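Local coordinates for 3-oxoacyl-[acyl-carrier-protein] synthase 3 (PDB 4EWP) that probably catalyses the first condensation of fatty acid synthesis, joining a starter acyl group from acyl-CoA to two carbons from malonyl-ACP, at residues E257-A261 and A262-P266; L289-P292 and E293-V297. All blocks are in the same frame, centred on the assembly; numbering follows the deposited sequence.

Contact 1: residues E257-A261 and A262-P266; sequences EALDA and AGVEP
L259 meets the chain that follows it in two ways, through its carbonyl and through its forked tip. The carbonyl oxygen accepts the N-H of V264, with V264 N to L259 O at 3.1 Å and the donor tilted 29° from the carbonyl plane; weaker, bent bonds reach the same oxygen from the N-H groups of A262 and G263. G263 N lies 3.0 Å from D260 O, a hydrogen bond made from above the carbonyl plane, while the regular helical bond from A262 N to A258 O is 2.9 Å. This is a Schellman motif closing the C-terminus of helix 240-262: G263 leaves the helix with positive phi, 79°, and the chain turns back beside its last turn. With CG opposite the carbonyl carbon and beside the backbone N (chi1 -65°) and chi2 extended, the leucine fork is carried out to V264 and P266. L259 CD2 touches V264 CG1 at 4.0 Å, crossing at about a right angle, and CD1 reaches the ring of P266 at CG, 4.1 Å away. L332 of strand 330-337 and V346 of strand 341-348 pack on L259. V264 lies against V3 of the second subunit, to which the backbone of A262 hydrogen-bonds.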
# COMPACT_ATOMS: atom_id res chain seq x y z
N GLU A 257 25.50 -3.20 -4.60
CA GLU A 257 24.76 -4.09 -5.46
C GLU A 257 23.97 -3.30 -6.53
O GLU A 257 23.97 -3.66 -7.70
CB GLU A 257 23.85 -4.98 -4.63
CG GLU A 257 23.43 -6.26 -5.32
CD GLU A 257 22.64 -7.17 -4.40
OE1 GLU A 257 22.97 -7.22 -3.19
OE2 GLU A 257 21.69 -7.83 -4.89
N ALA A 258 23.32 -2.21 -6.11
CA ALA A 258 22.57 -1.37 -7.04
C ALA A 258 23.51 -0.78 -8.10
O ALA A 258 23.24 -0.85 -9.30
CB ALA A 258 21.81 -0.26 -6.27
N LEU A 259 24.63 -0.22 -7.67
CA LEU A 259 25.63 0.25 -8.63
C LEU A 259 26.04 -0.87 -9.59
O LEU A 259 26.11 -0.65 -10.81
CB LEU A 259 26.87 0.78 -7.90
CG LEU A 259 26.72 2.03 -7.02
CD1 LEU A 259 28.01 2.28 -6.28
CD2 LEU A 259 26.33 3.26 -7.83
N ASP A 260 26.33 -2.05 -9.06
CA ASP A 260 26.80 -3.15 -9.90
C ASP A 260 25.75 -3.56 -10.93
O ASP A 260 26.06 -3.71 -12.11
CB ASP A 260 27.25 -4.35 -9.08
CG ASP A 260 27.75 -5.50 -9.95
OD1 ASP A 260 28.93 -5.48 -10.35
OD2 ASP A 260 26.96 -6.44 -10.23
N ALA A 261 24.50 -3.69 -10.49
CA ALA A 261 23.41 -4.06 -11.40
C ALA A 261 23.15 -2.97 -12.43
O ALA A 261 22.68 -3.24 -13.54
CB ALA A 261 22.13 -4.38 -10.62
N ALA A 262 23.47 -1.73 -12.07
CA ALA A 262 23.29 -0.60 -12.98
C ALA A 262 24.38 -0.57 -14.04
O ALA A 262 24.20 -0.01 -15.13
CB ALA A 262 23.25 0.72 -12.19
N GLY A 263 25.52 -1.19 -13.72
CA GLY A 263 26.68 -1.14 -14.59
C GLY A 263 27.44 0.17 -14.45
O GLY A 263 27.89 0.76 -15.44
N VAL A 264 27.61 0.62 -13.21
CA VAL A 264 28.05 1.98 -12.92
C VAL A 264 29.05 1.98 -11.77
O VAL A 264 28.95 1.15 -10.86
CB VAL A 264 26.79 2.87 -12.62
CG1 VAL A 264 27.12 4.01 -11.69
CG2 VAL A 264 26.16 3.37 -13.92
N GLU A 265 30.03 2.87 -11.82
CA GLU A 265 30.99 3.02 -10.73
C GLU A 265 30.71 4.33 -10.00
O GLU A 265 30.10 5.23 -10.58
CB GLU A 265 32.42 3.03 -11.27
CG GLU A 265 32.75 1.88 -12.22
CD GLU A 265 33.21 0.62 -11.51
OE1 GLU A 265 32.63 0.28 -10.45
OE2 GLU A 265 34.16 -0.03 -12.00
N PRO A 266 31.14 4.45 -8.73
CA PRO A 266 30.91 5.68 -7.96
C PRO A 266 31.40 6.95 -8.68
O PRO A 266 30.82 8.03 -8.51
CB PRO A 266 31.73 5.44 -6.69
CG PRO A 266 31.79 3.96 -6.56
CD PRO A 266 31.91 3.45 -7.97

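Contact 2: residues L289-P292 and E293-V297; sequences LKLP and ESVVV
L291 turns its CG away from its own carbonyl carbon and beside the backbone N (chi1 -56°), and with an extended chi2 this sends CD1 to two valines of the following segment. V295 answers with CG1 anti to its backbone N, which leaves CG2 beside that nitrogen and facing the proline. The two branches therefore have separate jobs: V295 CG1 sits 3.9 Å from L291 CD1, where the side chains cross at about a right angle, and V295 CG2 comes to 3.5 Å from CD of the P292 ring. V297 CG2 takes a further share of the leucine tip, 4.0 Å from L291 CD1.

What brings V295 back toward L291 and P292 is the backbone. V295 N donates to P292 O at 3.2 Å, a fairly straight bond at hydrogen (156°), although the N-H arrives from above the carbonyl plane, 55° out of it. A water gives the same oxygen a second donor, 3.0 Å from P292 O, and also donates to V295 O at 2.8 Å, so it bridges the carbonyls of the first and last residues of the turn. S294 OG packs on P292 CB at 3.9 Å.

F272 of strand 269-274 packs on both L291 and V295, while I282 and A286 of helix 279-288 lie on V297. The backbone of V296 is hydrogen-bonded to A270 and F272, placing the short strand beside 269-274. The chain leaves helix 279-288 through a Schellman motif, K290 having positive phi, and P292 to V295 then form a type I beta turn leading into 296-297, an edge strand, within this chain, of the C-terminal sheet. The turn thus lies in the last leg of a beta-alpha-beta crossover, from strand 269-274 through helix 279-288 to its parallel neighbour 296-297, in this thiolase-like fold.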
# COMPACT_ATOMS: atom_id res chain seq x y z
N LEU A 289 31.02 4.05 0.60
CA LEU A 289 30.91 3.95 -0.85
C LEU A 289 32.11 4.48 -1.61
O LEU A 289 32.14 4.43 -2.84
CB LEU A 289 29.66 4.66 -1.34
CG LEU A 289 28.35 4.00 -0.90
CD1 LEU A 289 27.16 4.69 -1.54
CD2 LEU A 289 28.39 2.53 -1.25
N LYS A 290 33.10 4.99 -0.88
CA LYS A 290 34.32 5.51 -1.48
C LYS A 290 34.08 6.52 -2.60
O LYS A 290 34.72 6.45 -3.65
CB LYS A 290 35.17 4.36 -2.02
CG LYS A 290 35.72 3.43 -0.96
CD LYS A 290 36.52 2.30 -1.59
CE LYS A 290 37.15 1.39 -0.53
NZ LYS A 290 38.29 2.05 0.19
N LEU A 291 33.17 7.47 -2.38
CA LEU A 291 32.79 8.41 -3.42
C LEU A 291 33.91 9.41 -3.67
O LEU A 291 34.60 9.81 -2.73
CB LEU A 291 31.54 9.18 -3.01
CG LEU A 291 30.29 8.40 -2.64
CD1 LEU A 291 29.20 9.37 -2.23
CD2 LEU A 291 29.82 7.54 -3.80
N PRO A 292 34.10 9.83 -4.93
CA PRO A 292 35.03 10.94 -5.16
C PRO A 292 34.40 12.23 -4.65
O PRO A 292 33.19 12.27 -4.40
CB PRO A 292 35.17 10.99 -6.69
CG PRO A 292 34.48 9.78 -7.22
CD PRO A 292 33.49 9.35 -6.18
N GLU A 293 35.22 13.26 -4.53
CA GLU A 293 34.84 14.54 -3.97
C GLU A 293 33.81 15.23 -4.85
O GLU A 293 33.05 16.08 -4.39
CB GLU A 293 36.08 15.42 -3.85
CG GLU A 293 35.80 16.88 -3.49
CD GLU A 293 36.35 17.25 -2.12
OE1 GLU A 293 37.08 18.27 -2.03
OE2 GLU A 293 36.04 16.53 -1.14
N SER A 294 33.80 14.85 -6.12
CA SER A 294 32.89 15.43 -7.09
C SER A 294 31.42 14.98 -6.94
O SER A 294 30.52 15.65 -7.43
CB SER A 294 33.39 15.14 -8.51
OG SER A 294 33.44 13.74 -8.78
N VAL A 295 31.19 13.85 -6.27
CA VAL A 295 29.82 13.39 -6.02
C VAL A 295 29.14 14.23 -4.94
O VAL A 295 29.63 14.34 -3.82
CB VAL A 295 29.76 11.90 -5.61
CG1 VAL A 295 28.33 11.46 -5.41
CG2 VAL A 295 30.43 11.04 -6.67
N VAL A 296 28.02 14.85 -5.29
CA VAL A 296 27.29 15.67 -4.34
C VAL A 296 26.45 14.77 -3.44
O VAL A 296 25.64 13.99 -3.92
CB VAL A 296 26.37 16.67 -5.08
CG1 VAL A 296 25.61 17.54 -4.09
CG2 VAL A 296 27.18 17.52 -6.05
N VAL A 297 26.65 14.88 -2.13
CA VAL A 297 25.89 14.12 -1.15
C VAL A 297 24.71 14.94 -0.59
O VAL A 297 24.90 16.03 -0.04
CB VAL A 297 26.79 13.67 0.01
CG1 VAL A 297 25.98 12.98 1.09
CG2 VAL A 297 27.89 12.75 -0.51
O HOH W 1 31.54 13.14 -2.11

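Contact 1 precedes contact 2 along the chain; their centres are about 14 Å apart. Between them run strand 269-274 and helix 279-288, so contact 1 leads from helix 240-262 toward that strand and contact 2 leads back to its parallel neighbour, strand 296-297. The two meet directly through P266: its carbonyl O lies 3.6 Å from V295 CG2, and its CB packs on CD2 of L291. L289 also reaches A255 and R256 on helix 240-262. Together these turns join successive elements of the C-terminal half of the thiolase-like fold; contact 1 takes part in the dimer interface, whereas contact 2 touches no other protein chain of the assembly.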